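Local coordinates for protein histidine kinase (Methanosarcina mazei, PDB 3LI9) that probably senses an extracellular signal through this double-Cache sensor domain and, as a membrane histidine kinase, passes it on by ATP-dependent histidine phosphorylation, at residues G147-S152 and N208-K213; E141-E146 and G168-L173; E16-M21 and L265-E270; R41-T46 and I73-G78. All coordinates share one frame; numbering follows the deposited sequence.

Contact 1 (G147-S152 and N208-K213); sequences GIFMVS and NWIGEK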
loop_
_atom_site.group_PDB
_atom_site.type_symbol
_atom_site.label_atom_id
_atom_site.label_comp_id
_atom_site.label_asym_id
_atom_site.label_seq_id
_atom_site.Cartn_x
_atom_site.Cartn_y
_atom_site.Cartn_z
ATOM N N GLY A 147 -11.572 -2.614 10.453
ATOM C CA GLY A 147 -10.895 -1.853 11.492
ATOM C C GLY A 147 -9.377 -1.698 11.306
ATOM O O GLY A 147 -8.770 -1.035 12.074
ATOM N N ILE A 148 -8.805 -2.340 10.295
ATOM C CA ILE A 148 -7.361 -2.285 10.123
ATOM C C ILE A 148 -6.964 -1.451 8.864
ATOM O O ILE A 148 -7.472 -1.722 7.837
ATOM C CB ILE A 148 -6.812 -3.680 10.008
ATOM C CG1 ILE A 148 -7.143 -4.393 11.361
ATOM C CG2 ILE A 148 -5.248 -3.641 9.805
ATOM C CD1 ILE A 148 -6.971 -5.814 11.311
ATOM N N PHE A 149 -6.074 -0.478 9.075
ATOM C CA PHE A 149 -5.538 0.396 8.008
ATOM C C PHE A 149 -4.468 -0.398 7.261
ATOM O O PHE A 149 -3.545 -0.918 7.894
ATOM C CB PHE A 149 -4.908 1.620 8.683
ATOM C CG PHE A 149 -4.671 2.771 7.667
ATOM C CD1 PHE A 149 -5.613 3.089 6.711
ATOM C CD2 PHE A 149 -3.459 3.413 7.686
ATOM C CE1 PHE A 149 -5.359 4.156 5.788
ATOM C CE2 PHE A 149 -3.190 4.435 6.810
ATOM C CZ PHE A 149 -4.090 4.758 5.850
HETATM N N MSE A 150 -4.634 -0.530 5.956
HETATM C CA MSE A 150 -3.736 -1.341 5.145
HETATM C C MSE A 150 -3.680 -0.893 3.690
HETATM O O MSE A 150 -4.384 0.019 3.237
HETATM C CB MSE A 150 -4.186 -2.801 5.190
HETATM C CG MSE A 150 -5.568 -3.008 4.627
HETATM SE SE MSE A 150 -6.112 -4.944 4.873
HETATM C CE MSE A 150 -6.490 -4.879 6.747
ATOM N N VAL A 151 -2.725 -1.516 3.005
ATOM C CA VAL A 151 -2.691 -1.416 1.546
ATOM C C VAL A 151 -2.525 -2.820 0.971
ATOM O O VAL A 151 -2.026 -3.703 1.656
ATOM C CB VAL A 151 -1.509 -0.493 1.144
ATOM C CG1 VAL A 151 -0.116 -1.084 1.433
ATOM C CG2 VAL A 151 -1.699 0.063 -0.237
ATOM N N SER A 152 -2.921 -2.992 -0.291
ATOM C CA SER A 152 -2.766 -4.292 -0.938
ATOM C C SER A 152 -1.839 -4.212 -2.124
ATOM O O SER A 152 -1.957 -3.268 -2.905
ATOM C CB SER A 152 -4.180 -4.731 -1.456
ATOM O OG SER A 152 -4.095 -6.087 -1.798
ATOM N N ASN A 208 -7.143 11.108 13.742
ATOM C CA ASN A 208 -8.344 11.065 12.933
ATOM C C ASN A 208 -8.177 11.408 11.461
ATOM O O ASN A 208 -9.058 11.140 10.629
ATOM C CB ASN A 208 -9.399 12.080 13.526
ATOM C CG ASN A 208 -8.881 13.507 13.545
ATOM O OD1 ASN A 208 -7.777 13.778 13.966
ATOM N ND2 ASN A 208 -9.697 14.422 13.059
ATOM N N TRP A 209 -7.026 12.006 11.117
ATOM C CA TRP A 209 -6.734 12.294 9.722
ATOM C C TRP A 209 -6.227 11.051 8.953
ATOM O O TRP A 209 -6.342 10.984 7.704
ATOM C CB TRP A 209 -5.644 13.375 9.631
ATOM C CG TRP A 209 -6.138 14.731 9.978
ATOM C CD1 TRP A 209 -7.401 15.089 10.402
ATOM C CD2 TRP A 209 -5.372 15.937 9.910
ATOM N NE1 TRP A 209 -7.441 16.466 10.643
ATOM C CE2 TRP A 209 -6.223 17.003 10.311
ATOM C CE3 TRP A 209 -4.060 16.223 9.537
ATOM C CZ2 TRP A 209 -5.776 18.332 10.365
ATOM C CZ3 TRP A 209 -3.620 17.553 9.603
ATOM C CH2 TRP A 209 -4.501 18.575 10.005
ATOM N N ILE A 210 -5.647 10.118 9.705
ATOM C CA ILE A 210 -5.019 8.890 9.052
ATOM C C ILE A 210 -6.074 8.116 8.256
ATOM O O ILE A 210 -7.127 7.668 8.794
ATOM C CB ILE A 210 -4.286 8.033 10.049
ATOM C CG1 ILE A 210 -3.163 8.823 10.772
ATOM C CG2 ILE A 210 -3.778 6.688 9.413
ATOM C CD1 ILE A 210 -2.517 8.084 11.923
ATOM N N GLY A 211 -5.809 7.959 6.961
ATOM C CA GLY A 211 -6.725 7.283 6.059
ATOM C C GLY A 211 -7.999 8.004 5.747
ATOM O O GLY A 211 -8.866 7.426 5.077
ATOM N N GLU A 212 -8.112 9.271 6.187
ATOM C CA GLU A 212 -9.377 10.014 6.128
ATOM C C GLU A 212 -9.249 11.320 5.388
ATOM O O GLU A 212 -10.093 11.628 4.545
ATOM C CB GLU A 212 -10.007 10.207 7.514
ATOM C CG GLU A 212 -10.404 8.886 8.226
ATOM C CD GLU A 212 -11.504 8.096 7.451
ATOM O OE1 GLU A 212 -12.112 8.651 6.523
ATOM O OE2 GLU A 212 -11.742 6.896 7.748
ATOM N N LYS A 213 -8.189 12.056 5.618
ATOM C CA LYS A 213 -8.070 13.361 5.012
ATOM C C LYS A 213 -6.935 13.304 3.995
ATOM O O LYS A 213 -6.002 12.536 4.190
ATOM C CB LYS A 213 -7.687 14.371 6.080
ATOM C CG LYS A 213 -7.552 15.819 5.484
ATOM C CD LYS A 213 -7.582 16.871 6.606
ATOM C CE LYS A 213 -8.797 16.696 7.549
ATOM N NZ LYS A 213 -9.973 17.454 7.034
#

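Contact 2 (E141-E146 and G168-L173); sequences EPYFYE and GVDVPL. With BTB (2-[bis-(2-hydroxy-ethyl)-amino]-2-hydroxymethyl-propane-1,3-diol), chain B.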
loop_
_atom_site.group_PDB
_atom_site.type_symbol
_atom_site.label_atom_id
_atom_site.label_comp_id
_atom_site.label_asym_id
_atom_site.label_seq_id
_atom_site.Cartn_x
_atom_site.Cartn_y
_atom_site.Cartn_z
ATOM N N GLU A 141 -4.719 2.199 -3.159
ATOM C CA GLU A 141 -4.668 3.300 -2.210
ATOM C C GLU A 141 -4.950 2.685 -0.826
ATOM O O GLU A 141 -5.620 1.670 -0.769
ATOM C CB GLU A 141 -5.686 4.352 -2.661
ATOM C CG GLU A 141 -4.920 5.294 -3.735
ATOM C CD GLU A 141 -3.726 6.119 -3.109
ATOM O OE1 GLU A 141 -4.112 7.075 -2.419
ATOM O OE2 GLU A 141 -2.436 5.858 -3.292
ATOM N N PRO A 142 -4.354 3.244 0.233
ATOM C CA PRO A 142 -4.606 2.692 1.579
ATOM C C PRO A 142 -6.077 2.764 1.940
ATOM O O PRO A 142 -6.844 3.633 1.439
ATOM C CB PRO A 142 -3.804 3.624 2.496
ATOM C CG PRO A 142 -3.892 5.023 1.704
ATOM C CD PRO A 142 -3.470 4.416 0.335
ATOM N N TYR A 143 -6.494 1.840 2.787
ATOM C CA TYR A 143 -7.942 1.746 3.118
ATOM C C TYR A 143 -8.083 1.059 4.442
ATOM O O TYR A 143 -7.162 0.377 4.985
ATOM C CB TYR A 143 -8.698 0.990 2.023
ATOM C CG TYR A 143 -8.226 -0.434 1.827
ATOM C CD1 TYR A 143 -8.811 -1.516 2.546
ATOM C CD2 TYR A 143 -7.159 -0.700 0.929
ATOM C CE1 TYR A 143 -8.317 -2.841 2.349
ATOM C CE2 TYR A 143 -6.698 -1.998 0.698
ATOM C CZ TYR A 143 -7.263 -3.045 1.435
ATOM O OH TYR A 143 -6.846 -4.321 1.241
ATOM N N PHE A 144 -9.272 1.231 5.019
ATOM C CA PHE A 144 -9.575 0.435 6.203
ATOM C C PHE A 144 -10.413 -0.789 5.845
ATOM O O PHE A 144 -11.305 -0.711 4.976
ATOM C CB PHE A 144 -10.425 1.291 7.154
ATOM C CG PHE A 144 -9.649 2.352 7.857
ATOM C CD1 PHE A 144 -8.925 2.035 8.958
ATOM C CD2 PHE A 144 -9.614 3.661 7.354
ATOM C CE1 PHE A 144 -8.134 2.995 9.651
ATOM C CE2 PHE A 144 -8.824 4.634 8.062
ATOM C CZ PHE A 144 -8.104 4.283 9.197
ATOM N N TYR A 145 -10.126 -1.918 6.533
ATOM C CA TYR A 145 -10.896 -3.147 6.306
ATOM C C TYR A 145 -11.019 -3.834 7.652
ATOM O O TYR A 145 -10.020 -4.034 8.333
ATOM C CB TYR A 145 -10.228 -4.032 5.286
ATOM C CG TYR A 145 -10.921 -5.360 5.118
ATOM C CD1 TYR A 145 -12.090 -5.458 4.386
ATOM C CD2 TYR A 145 -10.413 -6.484 5.730
ATOM C CE1 TYR A 145 -12.713 -6.676 4.222
ATOM C CE2 TYR A 145 -11.046 -7.750 5.573
ATOM C CZ TYR A 145 -12.180 -7.798 4.808
ATOM O OH TYR A 145 -12.800 -9.008 4.658
ATOM N N GLU A 146 -12.276 -4.024 8.100
ATOM C CA GLU A 146 -12.502 -4.625 9.433
ATOM C C GLU A 146 -11.636 -3.970 10.500
ATOM O O GLU A 146 -11.068 -4.623 11.426
ATOM C CB GLU A 146 -12.466 -6.220 9.335
ATOM C CG GLU A 146 -13.511 -6.697 8.299
ATOM C CD GLU A 146 -13.602 -8.220 8.046
ATOM O OE1 GLU A 146 -14.478 -8.666 7.208
ATOM O OE2 GLU A 146 -12.793 -8.925 8.671
ATOM N N GLY A 168 -1.812 -11.787 -4.316
ATOM C CA GLY A 168 -1.728 -10.533 -3.585
ATOM C C GLY A 168 -1.351 -10.680 -2.150
ATOM O O GLY A 168 -1.460 -11.732 -1.602
ATOM N N VAL A 169 -0.849 -9.590 -1.555
ATOM C CA VAL A 169 -0.668 -9.519 -0.113
ATOM C C VAL A 169 -1.240 -8.224 0.466
ATOM O O VAL A 169 -1.240 -7.155 -0.219
ATOM C CB VAL A 169 0.830 -9.608 0.284
ATOM C CG1 VAL A 169 1.466 -10.884 -0.349
ATOM C CG2 VAL A 169 1.589 -8.380 -0.263
ATOM N N ASP A 170 -1.787 -8.355 1.697
ATOM C CA ASP A 170 -2.319 -7.190 2.459
ATOM C C ASP A 170 -1.330 -6.807 3.512
ATOM O O ASP A 170 -0.861 -7.657 4.254
ATOM C CB ASP A 170 -3.648 -7.554 3.127
ATOM C CG ASP A 170 -4.810 -7.674 2.149
ATOM O OD1 ASP A 170 -4.714 -7.200 1.008
ATOM O OD2 ASP A 170 -5.862 -8.195 2.556
ATOM N N VAL A 171 -1.025 -5.521 3.568
ATOM C CA VAL A 171 0.051 -5.009 4.423
ATOM C C VAL A 171 -0.531 -3.963 5.413
ATOM O O VAL A 171 -0.899 -2.887 4.976
ATOM C CB VAL A 171 1.116 -4.348 3.574
ATOM C CG1 VAL A 171 2.351 -3.853 4.441
ATOM C CG2 VAL A 171 1.728 -5.443 2.560
ATOM N N PRO A 172 -0.564 -4.235 6.707
ATOM C CA PRO A 172 -1.068 -3.192 7.681
ATOM C C PRO A 172 -0.079 -2.045 7.704
ATOM O O PRO A 172 1.169 -2.212 7.575
ATOM C CB PRO A 172 -0.947 -3.867 9.098
ATOM C CG PRO A 172 -0.996 -5.379 8.720
ATOM C CD PRO A 172 -0.337 -5.563 7.327
ATOM N N LEU A 173 -0.617 -0.841 7.871
ATOM C CA LEU A 173 0.221 0.347 7.848
ATOM C C LEU A 173 0.322 1.071 9.191
ATOM O O LEU A 173 0.923 2.168 9.267
ATOM C CB LEU A 173 -0.354 1.357 6.843
ATOM C CG LEU A 173 -0.356 0.870 5.386
ATOM C CD1 LEU A 173 -1.269 1.737 4.444
ATOM C CD2 LEU A 173 1.090 0.747 4.914
HETATM C C1 BTB B . -11.755 -8.520 -0.860
HETATM O O1 BTB B . -11.905 -9.692 -0.001
HETATM C C2 BTB B . -11.149 -7.281 -0.144
HETATM C C3 BTB B . -12.101 -7.045 0.997
HETATM O O3 BTB B . -12.554 -8.378 1.254
HETATM C C4 BTB B . -11.161 -6.063 -1.005
HETATM O O4 BTB B . -10.286 -5.169 -0.300
HETATM N N BTB B . -9.724 -7.462 0.309
HETATM C C5 BTB B . -9.722 -8.069 1.629
HETATM C C6 BTB B . -9.132 -7.104 2.679
HETATM O O6 BTB B . -7.965 -6.504 2.198
HETATM C C7 BTB B . -9.115 -8.323 -0.731
HETATM C C8 BTB B . -7.569 -8.396 -0.733
HETATM O O8 BTB B . -6.950 -7.142 -0.559
#

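Contact 3 (E16-M21 and L265-E270); sequences EKSIEM and LVVPKE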
loop_
_atom_site.group_PDB
_atom_site.type_symbol
_atom_site.label_atom_id
_atom_site.label_comp_id
_atom_site.label_asym_id
_atom_site.label_seq_id
_atom_site.Cartn_x
_atom_site.Cartn_y
_atom_site.Cartn_z
ATOM N N GLU A 16 19.101 22.101 1.681
ATOM C CA GLU A 16 19.654 20.920 1.028
ATOM C C GLU A 16 19.754 19.755 1.994
ATOM O O GLU A 16 19.518 18.602 1.619
ATOM C CB GLU A 16 21.021 21.251 0.423
ATOM C CG GLU A 16 20.882 21.816 -0.977
ATOM C CD GLU A 16 22.179 22.420 -1.512
ATOM O OE1 GLU A 16 23.170 22.476 -0.737
ATOM O OE2 GLU A 16 22.183 22.815 -2.707
ATOM N N LYS A 17 20.072 20.029 3.243
ATOM C CA LYS A 17 20.113 18.952 4.168
ATOM C C LYS A 17 18.719 18.374 4.359
ATOM O O LYS A 17 18.589 17.167 4.650
ATOM C CB LYS A 17 20.675 19.403 5.505
ATOM C CG LYS A 17 20.354 18.491 6.684
ATOM C CD LYS A 17 20.661 19.269 7.968
ATOM C CE LYS A 17 19.902 18.757 9.161
ATOM N NZ LYS A 17 20.612 17.619 9.859
ATOM N N SER A 18 17.696 19.248 4.312
ATOM C CA SER A 18 16.337 18.793 4.638
ATOM C C SER A 18 15.818 17.955 3.456
ATOM O O SER A 18 15.090 16.954 3.695
ATOM C CB SER A 18 15.363 19.983 4.993
ATOM O OG SER A 18 15.747 20.492 6.239
ATOM N N ILE A 19 16.161 18.370 2.228
ATOM C CA ILE A 19 15.745 17.670 0.991
ATOM C C ILE A 19 16.363 16.262 1.107
ATOM O O ILE A 19 15.696 15.264 0.882
ATOM C CB ILE A 19 16.287 18.398 -0.256
ATOM C CG1 ILE A 19 15.484 19.697 -0.438
ATOM C CG2 ILE A 19 16.129 17.567 -1.445
ATOM C CD1 ILE A 19 16.063 20.580 -1.671
ATOM N N GLU A 20 17.635 16.181 1.487
ATOM C CA GLU A 20 18.331 14.852 1.526
ATOM C C GLU A 20 17.753 14.010 2.647
ATOM O O GLU A 20 17.626 12.810 2.479
ATOM C CB GLU A 20 19.822 14.992 1.807
ATOM C CG GLU A 20 20.500 15.635 0.655
ATOM C CD GLU A 20 20.553 14.752 -0.559
ATOM O OE1 GLU A 20 20.453 13.493 -0.504
ATOM O OE2 GLU A 20 20.751 15.305 -1.602
HETATM N N MSE A 21 17.407 14.628 3.774
HETATM C CA MSE A 21 16.757 13.887 4.857
HETATM C C MSE A 21 15.403 13.280 4.429
HETATM O O MSE A 21 15.084 12.118 4.744
HETATM C CB MSE A 21 16.484 14.785 6.097
HETATM C CG MSE A 21 15.992 13.914 7.210
HETATM SE SE MSE A 21 15.827 15.149 8.793
HETATM C CE MSE A 21 17.594 15.023 9.425
ATOM N N LEU A 265 8.460 16.195 5.192
ATOM C CA LEU A 265 9.025 16.771 6.394
ATOM C C LEU A 265 8.508 18.209 6.497
ATOM O O LEU A 265 8.522 18.956 5.475
ATOM C CB LEU A 265 10.552 16.921 6.274
ATOM C CG LEU A 265 11.545 15.896 6.688
ATOM C CD1 LEU A 265 12.971 16.489 6.478
ATOM C CD2 LEU A 265 11.315 15.389 8.107
ATOM N N VAL A 266 8.055 18.586 7.690
ATOM C CA VAL A 266 7.486 19.932 7.863
ATOM C C VAL A 266 8.431 20.669 8.836
ATOM O O VAL A 266 8.674 20.207 9.942
ATOM C CB VAL A 266 6.060 19.894 8.449
ATOM C CG1 VAL A 266 5.533 21.303 8.751
ATOM C CG2 VAL A 266 5.083 19.173 7.495
ATOM N N VAL A 267 9.032 21.763 8.358
ATOM C CA VAL A 267 10.088 22.421 9.099
ATOM C C VAL A 267 9.754 23.927 9.177
ATOM O O VAL A 267 9.545 24.556 8.135
ATOM C CB VAL A 267 11.397 22.392 8.311
ATOM C CG1 VAL A 267 12.476 22.982 9.147
ATOM C CG2 VAL A 267 11.832 20.963 7.931
ATOM N N PRO A 268 9.746 24.459 10.384
ATOM C CA PRO A 268 9.540 25.889 10.606
ATOM C C PRO A 268 10.765 26.616 10.047
ATOM O O PRO A 268 11.903 26.324 10.461
ATOM C CB PRO A 268 9.505 25.999 12.122
ATOM C CG PRO A 268 9.180 24.640 12.606
ATOM C CD PRO A 268 9.904 23.738 11.651
ATOM N N LYS A 269 10.540 27.512 9.099
ATOM C CA LYS A 269 11.630 28.144 8.397
ATOM C C LYS A 269 12.569 28.864 9.333
ATOM O O LYS A 269 13.802 28.776 9.190
ATOM C CB LYS A 269 11.091 29.122 7.370
ATOM C CG LYS A 269 12.191 29.844 6.555
ATOM C CD LYS A 269 11.538 30.496 5.302
ATOM C CE LYS A 269 12.596 31.021 4.309
ATOM N NZ LYS A 269 11.969 31.635 3.047
ATOM N N GLU A 270 12.012 29.586 10.291
ATOM C CA GLU A 270 12.876 30.311 11.217
ATOM C C GLU A 270 13.809 29.389 12.041
ATOM O O GLU A 270 14.944 29.770 12.398
ATOM C CB GLU A 270 12.049 31.242 12.106
ATOM C CG GLU A 270 12.741 31.511 13.409
ATOM C CD GLU A 270 11.790 32.050 14.467
ATOM O OE1 GLU A 270 10.835 32.761 14.085
ATOM O OE2 GLU A 270 12.008 31.771 15.674
#

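Contact 4 (R41-T46 and I73-G78); sequences RTLACT and IGVYLG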
loop_
_atom_site.group_PDB
_atom_site.type_symbol
_atom_site.label_atom_id
_atom_site.label_comp_id
_atom_site.label_asym_id
_atom_site.label_seq_id
_atom_site.Cartn_x
_atom_site.Cartn_y
_atom_site.Cartn_z
ATOM N N ARG A 41 4.673 -10.723 -6.319
ATOM C CA ARG A 41 5.125 -11.017 -7.676
ATOM C C ARG A 41 5.732 -12.401 -7.788
ATOM O O ARG A 41 5.487 -13.089 -8.792
ATOM C CB ARG A 41 6.112 -9.969 -8.105
ATOM C CG ARG A 41 6.273 -10.023 -9.631
ATOM C CD ARG A 41 6.790 -8.629 -10.180
ATOM N NE ARG A 41 6.841 -8.686 -11.638
ATOM C CZ ARG A 41 7.896 -9.097 -12.338
ATOM N NH1 ARG A 41 8.983 -9.518 -11.699
ATOM N NH2 ARG A 41 7.859 -9.142 -13.676
ATOM N N THR A 42 6.503 -12.817 -6.778
ATOM C CA THR A 42 7.143 -14.124 -6.846
ATOM C C THR A 42 6.067 -15.234 -6.727
ATOM O O THR A 42 6.117 -16.229 -7.452
ATOM C CB THR A 42 8.146 -14.262 -5.750
ATOM O OG1 THR A 42 9.164 -13.300 -6.030
ATOM C CG2 THR A 42 8.858 -15.657 -5.872
ATOM N N LEU A 43 5.077 -14.986 -5.871
ATOM C CA LEU A 43 3.906 -15.935 -5.793
ATOM C C LEU A 43 3.171 -16.001 -7.129
ATOM O O LEU A 43 2.798 -17.118 -7.593
ATOM C CB LEU A 43 2.953 -15.501 -4.680
ATOM C CG LEU A 43 1.688 -16.366 -4.485
ATOM C CD1 LEU A 43 2.079 -17.792 -4.188
ATOM C CD2 LEU A 43 0.901 -15.728 -3.215
ATOM N N ALA A 44 2.997 -14.861 -7.804
ATOM C CA ALA A 44 2.337 -14.863 -9.131
ATOM C C ALA A 44 3.143 -15.655 -10.171
ATOM O O ALA A 44 2.522 -16.503 -10.893
ATOM C CB ALA A 44 2.042 -13.409 -9.632
ATOM N N CYS A 45 4.482 -15.522 -10.145
ATOM C CA CYS A 45 5.387 -16.296 -11.125
ATOM C C CYS A 45 5.187 -17.784 -10.880
ATOM O O CYS A 45 5.095 -18.581 -11.817
ATOM C CB CYS A 45 6.864 -15.980 -10.882
ATOM S SG CYS A 45 7.339 -14.394 -11.404
ATOM N N THR A 46 5.221 -18.159 -9.605
ATOM C CA THR A 46 5.124 -19.546 -9.229
ATOM C C THR A 46 3.770 -20.086 -9.680
ATOM O O THR A 46 3.714 -21.165 -10.278
ATOM C CB THR A 46 5.262 -19.684 -7.748
ATOM O OG1 THR A 46 6.549 -19.110 -7.402
ATOM C CG2 THR A 46 5.188 -21.130 -7.325
ATOM N N ILE A 73 -0.780 -9.215 6.736
ATOM C CA ILE A 73 -1.946 -9.690 7.421
ATOM C C ILE A 73 -2.835 -10.608 6.530
ATOM O O ILE A 73 -3.744 -11.243 7.019
ATOM C CB ILE A 73 -2.774 -8.486 7.981
ATOM C CG1 ILE A 73 -3.739 -8.948 9.064
ATOM C CG2 ILE A 73 -3.533 -7.735 6.824
ATOM C CD1 ILE A 73 -4.239 -7.732 9.967
ATOM N N GLY A 74 -2.545 -10.641 5.241
ATOM C CA GLY A 74 -3.280 -11.483 4.352
ATOM C C GLY A 74 -2.393 -11.855 3.172
ATOM O O GLY A 74 -1.546 -11.084 2.725
ATOM N N VAL A 75 -2.631 -13.042 2.649
ATOM C CA VAL A 75 -2.000 -13.472 1.394
ATOM C C VAL A 75 -3.108 -14.232 0.648
ATOM O O VAL A 75 -3.890 -14.998 1.229
ATOM C CB VAL A 75 -0.816 -14.471 1.627
ATOM C CG1 VAL A 75 -0.136 -14.938 0.254
ATOM C CG2 VAL A 75 0.250 -13.841 2.518
ATOM N N TYR A 76 -3.178 -13.962 -0.665
ATOM C CA TYR A 76 -4.330 -14.497 -1.384
ATOM C C TYR A 76 -4.048 -14.786 -2.842
ATOM O O TYR A 76 -3.117 -14.235 -3.446
ATOM C CB TYR A 76 -5.544 -13.600 -1.210
ATOM C CG TYR A 76 -5.309 -12.129 -1.561
ATOM C CD1 TYR A 76 -5.473 -11.695 -2.852
ATOM C CD2 TYR A 76 -4.796 -11.230 -0.594
ATOM C CE1 TYR A 76 -5.243 -10.333 -3.214
ATOM C CE2 TYR A 76 -4.554 -9.917 -0.927
ATOM C CZ TYR A 76 -4.783 -9.477 -2.220
ATOM O OH TYR A 76 -4.544 -8.154 -2.480
ATOM N N LEU A 77 -4.948 -15.605 -3.439
ATOM C CA LEU A 77 -4.909 -15.852 -4.868
ATOM C C LEU A 77 -6.384 -15.668 -5.322
ATOM O O LEU A 77 -7.339 -15.968 -4.540
ATOM C CB LEU A 77 -4.548 -17.333 -5.105
ATOM C CG LEU A 77 -3.111 -17.669 -4.671
ATOM C CD1 LEU A 77 -2.949 -19.220 -4.716
ATOM C CD2 LEU A 77 -2.088 -17.007 -5.589
ATOM N N GLY A 78 -6.585 -15.122 -6.527
ATOM C CA GLY A 78 -7.970 -15.046 -7.027
ATOM C C GLY A 78 -7.875 -15.381 -8.530
ATOM O O GLY A 78 -7.110 -14.786 -9.227
#

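Contact 1 (G147-S152 and N208-K213)
Phe149 meets Ile210 and Gly211 where the two PAS-like halves of the PDC (double Cache) fold lean on each other: Phe149 sits on strand 148-159 of the membrane-distal sheet, the other two in the loop that follows strand 190-194 of the membrane-proximal half. CE2 and CD2 of the Phe149 ring meet Ile210 CG2, CE2 at 3.5 Å, the two side chains crossing at about a right angle, while CE1 and CZ meet Gly211 CA, Phe149 CE1 at 3.4 Å. With no side chain at Gly211, the ring settles straight against the backbone. Swinging CG away from its own backbone N (chi1 -164°) is what carries the Phe149 ring out from the strand to the loop.

In the next shell, Pro142 and the ring of Phe144 pack on Phe149, the two phenyl planes inclined by about 35°, and the Phe149 backbone pairs with Leu173. On the loop side, Gly211 is tied to the Phe200 backbone, and Trp209 O takes two bonds, from Glu212 N (2.9 Å) and Lys213 N (3.0 Å), which close the turn holding Ile210 and Gly211. The same turn brings Lys213 CD over one face of the Trp209 indole, 3.9 Å above its plane and offset toward the rim.

Contact 2 (E141-E146 and G168-L173)
Pro142 and Leu173 mark the nearest backbone approach, CA to CA 8.3 Å, because strands 143-145 and 162-172 do not pair directly but flank strand 148-159 in the antiparallel sheet of the membrane-distal PAS-like half of this PDC fold. Pro142 CB touches Leu173 CD1 at 3.7 Å, an apolar contact beyond the end of strand 162-172.

Further along, the two segments are joined through a bound bis-tris molecule, BTB, which probably came from the crystallisation liquor and may mark the ligand pocket, as in related PDC sensor domains. Asp170 spreads its carboxylate across two hydroxyls: BTB O8 donates to Asp170 OD1 at 2.7 Å and BTB O6 to Asp170 OD2, also at 2.7 Å. Each oxygen has a second partner in the protein, OD1 being hydrogen-bonded to Ser152 OG and OD2 to Tyr106 OH, so the buried group is held from both branches and would probably favour its charged form. Tyr143 takes the torsion that sets CG between the backbone N and the carbonyl carbon (chi1 61°), and the ring stands out roughly square to its strand, its hydroxyl reaching the ligand. BTB O6 lies at that ring's edge, in its plane, 2.6 Å from Tyr143 OH. Val120 N adds a further hydrogen bond to the ligand. Tyr145 supplies a wall: BTB C6 sits 3.3 Å above the centre of its ring, and Glu146 CG occupies the opposite face, 3.8 Å from the plane.

Contact 3 (E16-M21 and L265-E270)
Leu265, in the later half of strand 261-268, packs against Ser18 and Met21 of the long helix 13-48, and the pairing is a helix lying along a strand of the sheet in the membrane-proximal PAS-like half. Over these short segments the axes run nearly antiparallel, at 158°, with a closest approach of 9.8 Å. A single methyl of Leu265 does the touching: CD1 lies 3.5 Å from the backbone oxygen Ser18 O and 3.9 Å from the selenium of selenomethionine Met21. Met21 CB is just as near to that methyl as SE, so its chain lies alongside CD1 and crosses the leucine at about a right angle. The bend at its third torsion (chi3 -87°) turns the terminal methyl aside after the selenium has passed.

Two residues on, Val267 also points to the helix, but more loosely, its CG2 being 4.3 Å from Ser18 OG; that hydroxyl has a weak bond back to Ala14 O, one turn earlier. Pro268 then takes the N-cap position as strand gives way to helix 269-272, and Lys269 turns off to a salt bridge with Glu239.

Around this core, Phe252 of strand 248-256 packs on both Ser18 and Val267, as do Phe186 from the loop before strand 190-194 and Met272 of the closing helix, while Ala191 of strand 190-194 touches Leu265.

Contact 4 (R41-T46 and I73-G78)
Thr42 O, on the turn of helix 13-48 that presents Leu43 to Val75 and Leu77, is gripped by two donors: Thr46 N at 3.0 Å in the ordinary helical bond, and Thr46 OG1 at 2.9 Å. They arrive from opposite faces of the carbonyl plane, the hydroxyl at a C=O...donor angle of 143°, so the threonine side chain is folded back onto its own helix.

Toward the sheet the side-chain contacts are apolar and rest on Leu43. With its CG anti to the backbone N (chi1 179°), this leucine extends from the helix and meets the strand with CD2 and CG. Its CD2 lies 3.7 Å from Val75 CG1, and Leu43 CG comes to 4.0 Å from Leu77 CD2, the leucine crossing both partners obliquely. Between those two, Leu43 CD2 passes the strand backbone, 4.3 Å from Tyr76 O. Tyr76 itself starts off away from the helix, its hydroxyl bonded to Asp154 and close to the bound bis-tris, in what is probably the ligand pocket. Just before Val75, a classic beta bulge sets Ile73 and Gly74 together opposite Asp170.

Helix 41-46 and strand 74-78 run 34° apart with axes 10.3 Å from each other at closest, the long helix thus riding over the membrane-distal sheet. Helix 55-67 fills in beside them, Ile62 touching both Leu43 and Val75, whereas Ala44 rests on Ser155 and Ile157 of strand 148-159, and Ala167 of strand 162-172 packs on Leu43.

In the fold
Helix 13-48 runs along much of the molecule and opens two contacts, contact 3 near its start and contact 4 near its end, their centres about 39 Å apart. Contact 4 closes first, a short loop through helix 55-67 that seats the helix on the distal sheet. Contacts 2 and 1 then cross: 141-146 and 147-152 open in turn, 168-173 closes contact 2 within that sheet, and 208-213, already in the proximal half, closes contact 1 between the two halves. Contacts 1, 2 and 4 all reach the distal sheet and touch one another. Contact 3 closes last, at 265-270, enclosing the others and bringing the two chain ends together.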